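Local coordinates for photosystem II assembly protein Ycf48 (PDB 5OJ5) that binds the C-terminal propeptide of D1 and probably assists early photosystem II assembly and the replacement of photodamaged D1, at residues P40-N45 against T301-V306; R66-L71 against E80-G85; P118-H123 against W131-L136; T159-I164 against I182-N187; R226-G231 against G271-A276. All coordinates share one frame; numbering follows the deposited sequence. Where two conformers were deposited one is given.

Contact 1 opens first along the chain and closes last: 40-45 pairs with 301-306, so a loop of about 255 residues encloses all the others. Inside it, contacts 2, 3, 4 and 5 follow in series and none cross. Contacts 2 and 3 each lie within the hairpin of one propeller sheet, in two successive sheets, and they meet where W70 packs on W131. Contact 4 ties the turn between strands 154-159 and 164-167 to the linker entering strand 187-190. Contact 5 sets the first strands of two consecutive sheets side by side, and its H228 meets R186 and N187 of contact 4. Contacts 1 and 5 both involve the sheet spanning 272-304.

Contact 1: residues P40-N45 against T301-V306; sequences PALDYN and TWQQDV
A41 and Q304 form a single backbone bridge, in which Q304 N donates to P40 O (2.9 Å) and L42 N donates to Q304 O (2.9 Å), although the two segments as a whole diverge by about 60°. A CA-H...O contact from A41 CA to the same Q304 O reinforces the bridge. Q303 buries the most surface here. Its CG is anti to the carbonyl carbon (chi1 -66°) and the chain is extended beyond it, passing P40, whose CB lies 4.0 Å from Q303 CG. At the far end, Q303 OE1 accepts a hydrogen bond from a water at 3.0 Å, and that water in turn accepts from D43 N. L42, modelled in two conformers, crosses Q303 at about a right angle in the one given. On another side of the bridge, A41 CB meets V306 CG1 at 3.9 Å, a small apolar touch at the exposed surface. N45 lies across D305, their amide and carboxylate planes 69° apart, and its OD1 accepts from W47 N. By bridging the last strand of the 272-304 sheet, the segment ahead of strand 47-51 fastens the chain's beginning to the outer edge of a blade of the seven-bladed beta-propeller.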
# COMPACT_ATOMS: atom_id res chain seq x y z
N PRO A 40 13.49 -22.88 4.38
CA PRO A 40 13.78 -23.37 3.03
C PRO A 40 13.74 -22.24 2.03
O PRO A 40 13.01 -21.26 2.20
CB PRO A 40 12.68 -24.41 2.77
CG PRO A 40 12.17 -24.79 4.10
CD PRO A 40 12.29 -23.55 4.95
N ALA A 41 14.55 -22.39 0.98
CA ALA A 41 14.57 -21.46 -0.13
C ALA A 41 13.51 -21.85 -1.14
O ALA A 41 13.45 -23.02 -1.55
CB ALA A 41 15.93 -21.50 -0.81
N LEU A 42 12.75 -20.86 -1.61
CA LEU A 42 11.77 -21.07 -2.66
C LEU A 42 12.44 -21.62 -3.91
O LEU A 42 13.58 -21.29 -4.21
CB LEU A 42 11.15 -19.70 -2.97
CG LEU A 42 9.78 -19.56 -3.60
CD1 LEU A 42 8.72 -20.23 -2.74
CD2 LEU A 42 9.50 -18.07 -3.79
N ASP A 43 11.68 -22.41 -4.66
CA ASP A 43 12.18 -23.06 -5.87
C ASP A 43 12.20 -22.18 -7.11
O ASP A 43 12.89 -22.52 -8.07
CB ASP A 43 11.36 -24.32 -6.18
CG ASP A 43 11.74 -25.49 -5.32
OD1 ASP A 43 12.76 -25.42 -4.60
OD2 ASP A 43 11.01 -26.51 -5.39
N TYR A 44 11.46 -21.07 -7.11
CA TYR A 44 11.44 -20.19 -8.27
C TYR A 44 11.31 -18.76 -7.78
O TYR A 44 10.53 -18.49 -6.87
CB TYR A 44 10.24 -20.49 -9.19
CG TYR A 44 10.01 -19.44 -10.32
CD1 TYR A 44 10.90 -19.28 -11.38
CD2 TYR A 44 8.92 -18.58 -10.28
CE1 TYR A 44 10.68 -18.32 -12.39
CE2 TYR A 44 8.69 -17.62 -11.28
CZ TYR A 44 9.59 -17.49 -12.30
OH TYR A 44 9.39 -16.55 -13.29
N ASN A 45 12.10 -17.87 -8.35
CA ASN A 45 12.00 -16.46 -8.02
C ASN A 45 11.23 -15.76 -9.14
O ASN A 45 11.79 -15.57 -10.24
CB ASN A 45 13.38 -15.84 -7.91
CG ASN A 45 13.26 -14.32 -7.86
OD1 ASN A 45 12.32 -13.77 -7.26
ND2 ASN A 45 14.14 -13.63 -8.56
N THR A 301 3.26 -21.57 6.76
CA THR A 301 4.69 -21.82 6.65
C THR A 301 5.25 -21.04 5.49
O THR A 301 4.55 -20.70 4.53
CB THR A 301 5.03 -23.29 6.47
OG1 THR A 301 4.58 -23.75 5.20
CG2 THR A 301 4.41 -24.12 7.57
N TRP A 302 6.52 -20.73 5.62
CA TRP A 302 7.14 -19.75 4.75
C TRP A 302 8.44 -20.29 4.20
O TRP A 302 9.16 -21.05 4.84
CB TRP A 302 7.44 -18.46 5.56
CG TRP A 302 6.14 -17.80 6.00
CD1 TRP A 302 5.42 -18.09 7.13
CD2 TRP A 302 5.41 -16.80 5.29
NE1 TRP A 302 4.29 -17.30 7.16
CE2 TRP A 302 4.25 -16.52 6.04
CE3 TRP A 302 5.60 -16.13 4.08
CZ2 TRP A 302 3.32 -15.59 5.64
CZ3 TRP A 302 4.66 -15.21 3.67
CH2 TRP A 302 3.53 -14.94 4.45
N GLN A 303 8.76 -19.82 3.01
CA GLN A 303 10.03 -20.07 2.38
C GLN A 303 10.57 -18.73 1.93
O GLN A 303 9.82 -17.77 1.69
CB GLN A 303 9.86 -21.02 1.20
CG GLN A 303 9.43 -22.42 1.66
CD GLN A 303 9.32 -23.46 0.56
OE1 GLN A 303 9.34 -23.13 -0.63
NE2 GLN A 303 9.28 -24.75 0.96
N GLN A 304 11.88 -18.64 1.82
CA GLN A 304 12.51 -17.38 1.51
C GLN A 304 12.88 -17.30 0.03
O GLN A 304 13.38 -18.27 -0.54
CB GLN A 304 13.78 -17.15 2.34
CG GLN A 304 14.44 -15.83 2.04
CD GLN A 304 15.40 -15.40 3.10
OE1 GLN A 304 15.87 -16.21 3.91
NE2 GLN A 304 15.71 -14.11 3.11
N ASP A 305 12.64 -16.14 -0.59
CA ASP A 305 13.14 -15.87 -1.94
C ASP A 305 14.57 -15.37 -1.80
O ASP A 305 14.81 -14.18 -1.54
CB ASP A 305 12.25 -14.85 -2.63
CG ASP A 305 12.61 -14.64 -4.07
OD1 ASP A 305 13.77 -14.84 -4.46
OD2 ASP A 305 11.70 -14.22 -4.83
N VAL A 306 15.52 -16.29 -1.95
CA VAL A 306 16.89 -15.94 -1.63
C VAL A 306 17.51 -15.06 -2.70
O VAL A 306 18.48 -14.34 -2.41
CB VAL A 306 17.77 -17.18 -1.33
CG1 VAL A 306 17.21 -17.91 -0.08
CG2 VAL A 306 17.86 -18.12 -2.54
O HOH W 1 9.09 -23.46 -3.59

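Contact 2: residues R66-L71 against E80-G85; sequences RHHGWL and ETRDGG
H68 and E80 join through a side-chain hydrogen bond, H68 NE2 to E80 OE2 at 2.7 Å. The carboxylate receives it on its anti lone pair, and the acceptor lies close to the imidazole plane. Backbone bonds hold the hairpin beneath: G69 and T81 are a hydrogen-bonded antiparallel pair, linked in both directions, and G84 N donates to H67 O (2.8 Å) where the strands give way to turns. T81 OG1 accepts from D83 N in an ST turn and also hydrogen-bonds to T87 O.

Two rings are covered. The R82 guanidinium stacks flat on the H68 ring, the planes 4° and the centres 4.1 Å apart; the arginine chain bends at chi2 (-90°), which directs CD back toward the ring. E80 makes a CH-pi contact with W70: E80 CB stands 3.7 Å from the centroid of the six-membered ring, almost on its normal, while E80 CD comes to 3.3 Å from W70 CZ2.

E80 OE2 also accepts from Q129, OE1 pairs with R91, and R82 NH2 contributes charge attraction alone. The carboxylate would tend to favour a protonated H68, whereas the stacked guanidinium would probably oppose it, and the network holds the imidazole's rotation.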
# COMPACT_ATOMS: atom_id res chain seq x y z
N ARG A 66 -4.66 -3.53 -18.01
CA ARG A 66 -3.53 -4.42 -17.80
C ARG A 66 -2.19 -3.77 -18.21
O ARG A 66 -1.14 -4.12 -17.67
CB ARG A 66 -3.76 -5.68 -18.64
CG ARG A 66 -2.55 -6.58 -18.83
CD ARG A 66 -2.96 -7.99 -19.15
NE ARG A 66 -1.91 -8.99 -18.91
CZ ARG A 66 -1.73 -9.67 -17.78
NH1 ARG A 66 -2.51 -9.47 -16.71
NH2 ARG A 66 -0.76 -10.57 -17.71
N HIS A 67 -2.21 -2.87 -19.18
CA HIS A 67 -0.96 -2.34 -19.72
C HIS A 67 -0.62 -0.93 -19.29
O HIS A 67 0.57 -0.58 -19.22
CB HIS A 67 -1.02 -2.39 -21.24
CG HIS A 67 -1.16 -3.78 -21.73
ND1 HIS A 67 -0.10 -4.66 -21.82
CD2 HIS A 67 -2.25 -4.48 -22.06
CE1 HIS A 67 -0.53 -5.83 -22.24
NE2 HIS A 67 -1.84 -5.75 -22.41
N HIS A 68 -1.63 -0.12 -19.01
CA HIS A 68 -1.44 1.31 -18.82
C HIS A 68 -1.62 1.64 -17.35
O HIS A 68 -2.67 1.37 -16.78
CB HIS A 68 -2.49 2.05 -19.65
CG HIS A 68 -2.29 3.53 -19.72
ND1 HIS A 68 -3.28 4.38 -20.18
CD2 HIS A 68 -1.22 4.31 -19.45
CE1 HIS A 68 -2.82 5.62 -20.18
NE2 HIS A 68 -1.58 5.61 -19.72
N GLY A 69 -0.58 2.20 -16.74
CA GLY A 69 -0.64 2.52 -15.33
C GLY A 69 0.29 3.64 -14.96
O GLY A 69 1.06 4.16 -15.78
N TRP A 70 0.22 4.03 -13.69
CA TRP A 70 0.92 5.17 -13.13
C TRP A 70 1.49 4.83 -11.77
O TRP A 70 0.86 4.08 -11.00
CB TRP A 70 -0.05 6.37 -12.98
CG TRP A 70 -0.49 6.96 -14.30
CD1 TRP A 70 -1.49 6.52 -15.10
CD2 TRP A 70 0.12 8.06 -14.96
NE1 TRP A 70 -1.54 7.29 -16.26
CE2 TRP A 70 -0.58 8.26 -16.17
CE3 TRP A 70 1.16 8.93 -14.64
CZ2 TRP A 70 -0.27 9.30 -17.07
CZ3 TRP A 70 1.43 9.97 -15.54
CH2 TRP A 70 0.72 10.14 -16.71
N LEU A 71 2.62 5.43 -11.45
CA LEU A 71 3.18 5.35 -10.11
C LEU A 71 3.53 6.76 -9.65
O LEU A 71 3.73 7.68 -10.46
CB LEU A 71 4.36 4.39 -10.03
CG LEU A 71 5.62 4.66 -10.86
CD1 LEU A 71 6.48 5.80 -10.24
CD2 LEU A 71 6.45 3.40 -11.00
N GLU A 80 4.58 6.97 -15.90
CA GLU A 80 3.55 6.29 -16.67
C GLU A 80 4.16 5.08 -17.37
O GLU A 80 5.25 5.18 -17.94
CB GLU A 80 3.00 7.26 -17.73
CG GLU A 80 1.87 6.73 -18.58
CD GLU A 80 1.33 7.76 -19.55
OE1 GLU A 80 2.04 8.74 -19.85
OE2 GLU A 80 0.17 7.58 -20.02
N THR A 81 3.43 3.96 -17.40
CA THR A 81 3.79 2.80 -18.21
C THR A 81 2.67 2.53 -19.20
O THR A 81 1.48 2.73 -18.90
CB THR A 81 4.02 1.55 -17.31
OG1 THR A 81 4.51 0.49 -18.15
CG2 THR A 81 2.78 1.05 -16.59
N ARG A 82 3.06 1.98 -20.36
CA ARG A 82 2.13 1.48 -21.35
C ARG A 82 2.35 0.02 -21.66
O ARG A 82 1.64 -0.53 -22.52
CB ARG A 82 2.25 2.29 -22.65
CG ARG A 82 2.05 3.71 -22.47
CD ARG A 82 0.68 4.05 -22.64
NE ARG A 82 0.62 5.50 -22.77
CZ ARG A 82 -0.43 6.13 -23.23
NH1 ARG A 82 -1.46 5.40 -23.59
NH2 ARG A 82 -0.45 7.45 -23.31
N ASP A 83 3.29 -0.63 -20.99
CA ASP A 83 3.64 -2.02 -21.28
C ASP A 83 3.52 -2.90 -20.04
O ASP A 83 4.24 -3.89 -19.89
CB ASP A 83 5.02 -2.10 -21.94
CG ASP A 83 6.15 -1.63 -21.05
OD1 ASP A 83 5.94 -1.33 -19.84
OD2 ASP A 83 7.29 -1.54 -21.56
N GLY A 84 2.58 -2.57 -19.17
CA GLY A 84 2.34 -3.42 -18.02
C GLY A 84 3.32 -3.22 -16.90
O GLY A 84 3.35 -4.04 -15.97
N GLY A 85 4.13 -2.17 -16.95
CA GLY A 85 5.09 -1.87 -15.91
C GLY A 85 6.48 -2.42 -16.15
O GLY A 85 7.29 -2.41 -15.22

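Contact 3: residues P118-H123 against W131-L136; sequences PPIMLH and WSQIPL
M121 and L136 cross at about a right angle, M121 CE resting 3.8 Å from L136 CD2. The thioether reaches that far because its chain is extended to SD and then turns at chi3 (-70°). M121 also crosses I134 obliquely, with CG and SD both 4.0 Å from I134 CB. The CD1 branch of I134 leads the other way, to H123 CB at 3.5 Å, while the imidazole leads away from 131-136 and hydrogen-bonds through NE2 to E111 OE2. On the opposite face of the hairpin, L122 CD2 touches Q133 CA and CB, and Q133 carries its amide across I120, NE2 approaching CG1 at 3.7 Å. L122 CB touches the W131 ring at CE3. Backbone bonds pair H123 with S132 and run from I134 N to M121 O. A water accepts from M121 N and Q133 NE2 and donates to I134 O. These bonds join the segments, while the W131 backbone hydrogen-bonds the D1 peptide and L122 and S132 each pack on an apolar peptide side chain.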
# COMPACT_ATOMS: atom_id res chain seq x y z
N PRO A 118 2.54 18.46 1.31
CA PRO A 118 1.43 19.24 1.84
C PRO A 118 0.23 19.16 0.89
O PRO A 118 0.38 18.74 -0.27
CB PRO A 118 2.03 20.66 1.92
CG PRO A 118 3.06 20.68 0.90
CD PRO A 118 3.68 19.31 0.93
N PRO A 119 -0.95 19.53 1.37
CA PRO A 119 -2.18 19.12 0.71
C PRO A 119 -2.19 19.41 -0.77
O PRO A 119 -2.05 20.56 -1.21
CB PRO A 119 -3.26 19.88 1.49
CG PRO A 119 -2.67 19.98 2.88
CD PRO A 119 -1.20 20.21 2.67
N ILE A 120 -2.42 18.36 -1.55
CA ILE A 120 -2.58 18.47 -2.99
C ILE A 120 -3.46 17.32 -3.44
O ILE A 120 -3.38 16.20 -2.92
CB ILE A 120 -1.21 18.46 -3.72
CG1 ILE A 120 -1.38 18.69 -5.23
CG2 ILE A 120 -0.40 17.21 -3.40
CD1 ILE A 120 -0.10 19.13 -5.92
N MET A 121 -4.27 17.63 -4.45
CA MET A 121 -5.11 16.64 -5.12
C MET A 121 -5.07 16.92 -6.62
O MET A 121 -5.32 18.05 -7.05
CB MET A 121 -6.55 16.69 -4.60
CG MET A 121 -7.49 15.73 -5.34
SD MET A 121 -9.14 15.69 -4.68
CE MET A 121 -8.84 14.86 -3.13
N LEU A 122 -4.79 15.88 -7.38
CA LEU A 122 -4.80 15.93 -8.84
C LEU A 122 -5.82 14.93 -9.36
O LEU A 122 -6.07 13.87 -8.75
CB LEU A 122 -3.43 15.54 -9.38
CG LEU A 122 -2.24 16.33 -8.83
CD1 LEU A 122 -0.93 15.76 -9.33
CD2 LEU A 122 -2.35 17.79 -9.15
N HIS A 123 -6.40 15.24 -10.51
CA HIS A 123 -7.46 14.46 -11.09
C HIS A 123 -7.31 14.41 -12.59
O HIS A 123 -6.94 15.40 -13.24
CB HIS A 123 -8.81 15.09 -10.67
CG HIS A 123 -10.03 14.40 -11.21
ND1 HIS A 123 -10.92 15.04 -12.03
CD2 HIS A 123 -10.54 13.18 -10.98
CE1 HIS A 123 -11.93 14.24 -12.30
NE2 HIS A 123 -11.72 13.09 -11.69
N TRP A 131 -3.95 16.28 -16.53
CA TRP A 131 -4.22 16.32 -15.10
C TRP A 131 -4.61 17.75 -14.73
O TRP A 131 -4.03 18.71 -15.24
CB TRP A 131 -2.95 15.95 -14.31
CG TRP A 131 -2.49 14.51 -14.42
CD1 TRP A 131 -1.62 13.99 -15.33
CD2 TRP A 131 -2.93 13.43 -13.61
NE1 TRP A 131 -1.46 12.65 -15.10
CE2 TRP A 131 -2.26 12.28 -14.05
CE3 TRP A 131 -3.83 13.34 -12.54
CZ2 TRP A 131 -2.43 11.04 -13.45
CZ3 TRP A 131 -4.00 12.09 -11.93
CH2 TRP A 131 -3.32 10.96 -12.40
N SER A 132 -5.52 17.86 -13.78
CA SER A 132 -5.91 19.12 -13.19
C SER A 132 -5.74 19.03 -11.69
O SER A 132 -5.88 17.96 -11.08
CB SER A 132 -7.35 19.46 -13.53
OG SER A 132 -7.50 19.54 -14.93
N GLN A 133 -5.45 20.17 -11.10
CA GLN A 133 -5.37 20.29 -9.66
C GLN A 133 -6.74 20.66 -9.12
O GLN A 133 -7.38 21.59 -9.62
CB GLN A 133 -4.29 21.29 -9.29
CG GLN A 133 -4.16 21.40 -7.80
CD GLN A 133 -2.88 22.11 -7.39
OE1 GLN A 133 -2.14 22.67 -8.23
NE2 GLN A 133 -2.62 22.11 -6.10
N ILE A 134 -7.20 19.92 -8.13
CA ILE A 134 -8.46 20.18 -7.46
C ILE A 134 -8.16 20.91 -6.16
O ILE A 134 -7.50 20.32 -5.29
CB ILE A 134 -9.24 18.89 -7.15
CG1 ILE A 134 -9.49 18.16 -8.45
CG2 ILE A 134 -10.54 19.21 -6.36
CD1 ILE A 134 -10.48 17.13 -8.35
N PRO A 135 -8.66 22.12 -5.97
CA PRO A 135 -8.41 22.83 -4.72
C PRO A 135 -9.00 22.06 -3.55
O PRO A 135 -10.12 21.54 -3.64
CB PRO A 135 -9.15 24.15 -4.92
CG PRO A 135 -9.47 24.25 -6.38
CD PRO A 135 -9.53 22.85 -6.90
N LEU A 136 -8.23 21.94 -2.48
CA LEU A 136 -8.70 21.32 -1.26
C LEU A 136 -9.12 22.39 -0.26
O LEU A 136 -8.46 23.42 -0.10
CB LEU A 136 -7.59 20.49 -0.62
CG LEU A 136 -7.26 19.27 -1.49
CD1 LEU A 136 -5.95 18.67 -1.04
CD2 LEU A 136 -8.39 18.27 -1.41
O HOH W 2 -4.83 20.54 -4.63

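Contact 4: residues T159-I164 against I182-N187; sequences TNVGAI and IGVMRN
N160 O accepts from M185 N at 3.1 Å, the donor nearly along the C=O axis, and the same oxygen takes a CA-H...O contact from V184 CA; a second backbone bond runs from I182 N to V161 O at 2.9 Å. The tight part of the contact surrounds the methionine. M185 CG is anti to the carbonyl carbon and the chain bends at chi3 (-60°), carrying CE against the turn, 3.2 Å from T159 O, while SD passes G162 CA at 4.0 Å. G162, with a positive phi of 84°, closes the type I turn that begins at T159, and I182 CG1 comes within 4.2 Å of its CA and 3.4 Å of V161 O. T159 OG1 braces the turn from inside by accepting from A163 N, and it also bonds to P141 O.

The other side is looser. There V161 CG1 meets V184 CG2 at 4.0 Å, and the N160 amide merely passes the same methyl; V184 is exposed, and N160 and V161 are partly so. A CA-H...O contact from V161 CA to G183 O adds to this side.

The contact lies between successive blades: the turn joins strands 154-159 and 164-167, the partner segment leads from strand 175-178 into 187-190, and M185 packs between I158 and A198 of the two sheets.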
# COMPACT_ATOMS: atom_id res chain seq x y z
N THR A 159 -7.54 11.33 5.42
CA THR A 159 -6.38 12.14 5.80
C THR A 159 -5.44 11.37 6.69
O THR A 159 -5.74 10.30 7.18
CB THR A 159 -6.78 13.46 6.46
OG1 THR A 159 -7.20 13.20 7.79
CG2 THR A 159 -7.87 14.20 5.67
N ASN A 160 -4.27 11.98 6.94
CA ASN A 160 -3.25 11.34 7.76
C ASN A 160 -3.70 11.11 9.20
O ASN A 160 -3.08 10.27 9.88
CB ASN A 160 -1.93 12.10 7.71
CG ASN A 160 -2.00 13.42 8.29
OD1 ASN A 160 -3.01 14.06 8.32
ND2 ASN A 160 -0.86 13.88 8.77
N VAL A 161 -4.74 11.79 9.67
CA VAL A 161 -5.28 11.61 10.99
C VAL A 161 -6.66 10.96 10.95
O VAL A 161 -7.40 10.97 11.93
CB VAL A 161 -5.29 12.90 11.81
CG1 VAL A 161 -3.84 13.35 12.06
CG2 VAL A 161 -6.11 13.99 11.15
N GLY A 162 -7.00 10.30 9.82
CA GLY A 162 -8.16 9.45 9.79
C GLY A 162 -9.47 10.15 9.52
O GLY A 162 -10.52 9.51 9.66
N ALA A 163 -9.49 11.43 9.10
CA ALA A 163 -10.76 12.01 8.66
C ALA A 163 -11.09 11.44 7.28
O ALA A 163 -10.19 11.23 6.46
CB ALA A 163 -10.64 13.54 8.62
N ILE A 164 -12.35 11.09 7.08
CA ILE A 164 -12.79 10.36 5.89
C ILE A 164 -13.84 11.20 5.17
O ILE A 164 -14.82 11.64 5.79
CB ILE A 164 -13.38 8.99 6.25
CG1 ILE A 164 -12.39 8.17 7.08
CG2 ILE A 164 -13.83 8.26 4.98
CD1 ILE A 164 -12.90 6.78 7.47
N ILE A 182 -7.93 10.70 14.73
CA ILE A 182 -7.34 9.63 15.55
C ILE A 182 -5.82 9.68 15.65
O ILE A 182 -5.18 8.64 15.97
CB ILE A 182 -7.79 8.24 15.08
CG1 ILE A 182 -7.36 7.97 13.63
CG2 ILE A 182 -9.28 8.10 15.27
CD1 ILE A 182 -7.53 6.49 13.21
N GLY A 183 -5.21 10.82 15.42
CA GLY A 183 -3.75 10.88 15.45
C GLY A 183 -3.16 10.33 14.17
O GLY A 183 -3.88 9.80 13.30
N VAL A 184 -1.87 10.53 14.00
CA VAL A 184 -1.23 10.18 12.73
C VAL A 184 -1.09 8.69 12.62
O VAL A 184 -0.36 8.07 13.37
CB VAL A 184 0.12 10.91 12.59
CG1 VAL A 184 0.75 10.56 11.25
CG2 VAL A 184 -0.03 12.45 12.68
N MET A 185 -1.74 8.10 11.65
CA MET A 185 -1.74 6.65 11.50
C MET A 185 -0.38 6.16 11.04
O MET A 185 0.22 6.72 10.13
CB MET A 185 -2.79 6.31 10.42
CG MET A 185 -4.21 6.75 10.74
SD MET A 185 -5.42 6.50 9.47
CE MET A 185 -4.74 7.46 8.16
N ARG A 186 0.09 5.07 11.63
CA ARG A 186 1.32 4.42 11.21
C ARG A 186 1.15 3.67 9.88
O ARG A 186 2.09 3.55 9.10
CB ARG A 186 1.74 3.42 12.32
CG ARG A 186 3.08 2.79 12.12
CD ARG A 186 3.38 1.88 13.27
NE ARG A 186 4.78 1.53 13.33
CZ ARG A 186 5.72 2.09 14.10
NH1 ARG A 186 5.49 3.11 14.94
NH2 ARG A 186 6.96 1.61 14.01
N ASN A 187 -0.04 3.16 9.61
CA ASN A 187 -0.34 2.41 8.40
C ASN A 187 -1.85 2.39 8.27
O ASN A 187 -2.57 2.53 9.27
CB ASN A 187 0.27 0.99 8.41
CG ASN A 187 1.60 0.92 7.72
OD1 ASN A 187 1.75 1.42 6.61
ND2 ASN A 187 2.58 0.25 8.33

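Contact 5: residues R226-G231 against G271-A276; sequences RLHNMG and GFLDLA
N229 ND2 donates a direct hydrogen bond to L273 O at 2.9 Å, with an angle of 160° at the hydrogen and the acceptor close to the amide plane. N229 CG stands anti to its own backbone N (chi1 -159°), and from there ND2 reaches the neighbouring strand.

Waters extend this polar link at two points. One accepts from N229 ND2 (2.9 Å) and donates to D274 OD1 (2.8 Å), beside an amide and a carboxylate whose planes are only slightly turned against each other. Another donates to L273 O, so that carbonyl receives two bonds, and lies 2.6 Å from H228 NE2 in the conformer given of a histidine with two.

Van der Waals contact is slight. L273 CD2 approaches H228 NE2 obliquely at 3.8 Å, and H228 CD2 lies 3.6 Å from F272 O. The strand axes run 7.1 Å apart and nearly parallel, 10° between their directions, without a backbone bond between them.

Each strand has a classic beta bulge here, H228 and N229 facing I241, L273 and D274 facing A286. The two are the first strands of consecutive sheets near the middle of the propeller; N187 of the sheet before bonds to H228 O, and D274 OD2 accepts from I318 N of the sheet after.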
# COMPACT_ATOMS: atom_id res chain seq x y z
N ARG A 226 4.80 -4.08 19.66
CA ARG A 226 3.95 -3.08 19.04
C ARG A 226 3.56 -3.48 17.62
O ARG A 226 4.32 -4.15 16.90
CB ARG A 226 4.64 -1.72 19.02
CG ARG A 226 4.97 -1.14 20.38
CD ARG A 226 3.73 -0.98 21.22
NE ARG A 226 4.03 -0.39 22.53
CZ ARG A 226 4.19 0.90 22.75
NH1 ARG A 226 4.03 1.77 21.77
NH2 ARG A 226 4.42 1.36 23.98
N LEU A 227 2.37 -3.03 17.22
CA LEU A 227 1.91 -3.24 15.85
C LEU A 227 2.69 -2.37 14.89
O LEU A 227 3.04 -1.22 15.18
CB LEU A 227 0.45 -2.82 15.77
CG LEU A 227 -0.54 -3.73 16.44
CD1 LEU A 227 -1.84 -3.04 16.66
CD2 LEU A 227 -0.75 -5.00 15.54
N HIS A 228 2.96 -2.93 13.72
CA HIS A 228 3.56 -2.18 12.64
C HIS A 228 2.62 -1.94 11.46
O HIS A 228 2.50 -0.83 10.96
CB HIS A 228 4.81 -2.83 12.07
CG HIS A 228 5.40 -1.97 11.03
ND1 HIS A 228 5.81 -0.68 11.32
CD2 HIS A 228 5.47 -2.10 9.69
CE1 HIS A 228 6.20 -0.09 10.20
NE2 HIS A 228 6.01 -0.93 9.20
N ASN A 229 1.94 -2.99 11.00
CA ASN A 229 1.06 -2.91 9.83
C ASN A 229 -0.06 -3.92 9.99
O ASN A 229 0.11 -4.92 10.69
CB ASN A 229 1.85 -3.12 8.52
CG ASN A 229 1.15 -2.57 7.29
OD1 ASN A 229 0.03 -2.04 7.36
ND2 ASN A 229 1.81 -2.69 6.14
N MET A 230 -1.19 -3.62 9.36
CA MET A 230 -2.34 -4.52 9.38
C MET A 230 -3.08 -4.37 8.07
O MET A 230 -3.07 -3.28 7.46
CB MET A 230 -3.33 -4.20 10.49
CG MET A 230 -2.74 -4.44 11.86
SD MET A 230 -3.90 -4.08 13.21
CE MET A 230 -5.03 -5.44 13.00
N GLY A 231 -3.78 -5.43 7.66
CA GLY A 231 -4.59 -5.41 6.46
C GLY A 231 -5.56 -6.54 6.44
O GLY A 231 -5.77 -7.20 7.46
N GLY A 271 12.68 -7.11 10.40
CA GLY A 271 11.34 -6.62 10.47
C GLY A 271 10.65 -6.76 9.13
O GLY A 271 11.25 -6.66 8.05
N PHE A 272 9.35 -6.98 9.21
CA PHE A 272 8.54 -7.01 8.00
C PHE A 272 7.78 -5.71 7.84
O PHE A 272 7.47 -5.01 8.81
CB PHE A 272 7.57 -8.20 7.99
CG PHE A 272 8.30 -9.49 8.05
CD1 PHE A 272 8.21 -10.33 9.18
CD2 PHE A 272 9.13 -9.86 7.02
CE1 PHE A 272 8.92 -11.55 9.25
CE2 PHE A 272 9.86 -11.07 7.08
CZ PHE A 272 9.74 -11.89 8.19
N LEU A 273 7.43 -5.40 6.59
CA LEU A 273 6.84 -4.12 6.23
C LEU A 273 5.48 -4.28 5.59
O LEU A 273 4.64 -3.41 5.78
CB LEU A 273 7.81 -3.37 5.32
CG LEU A 273 9.14 -3.03 6.00
CD1 LEU A 273 10.20 -2.63 5.01
CD2 LEU A 273 8.92 -1.95 7.05
N ASP A 274 5.26 -5.32 4.77
CA ASP A 274 3.98 -5.48 4.11
C ASP A 274 3.73 -6.95 3.83
O ASP A 274 4.67 -7.77 3.77
CB ASP A 274 3.92 -4.69 2.79
CG ASP A 274 2.51 -4.42 2.32
OD1 ASP A 274 1.57 -4.50 3.16
OD2 ASP A 274 2.34 -4.01 1.16
N LEU A 275 2.45 -7.28 3.67
CA LEU A 275 1.99 -8.64 3.43
C LEU A 275 0.89 -8.52 2.37
O LEU A 275 0.00 -7.66 2.51
CB LEU A 275 1.42 -9.21 4.74
CG LEU A 275 0.96 -10.67 4.72
CD1 LEU A 275 1.00 -11.22 6.13
CD2 LEU A 275 -0.44 -10.80 4.20
N ALA A 276 0.94 -9.34 1.33
CA ALA A 276 -0.12 -9.31 0.33
C ALA A 276 -0.31 -10.67 -0.29
O ALA A 276 0.64 -11.43 -0.46
CB ALA A 276 0.18 -8.28 -0.77
O HOH W 3 5.01 -0.85 6.84
O HOH W 4 0.55 -1.97 3.66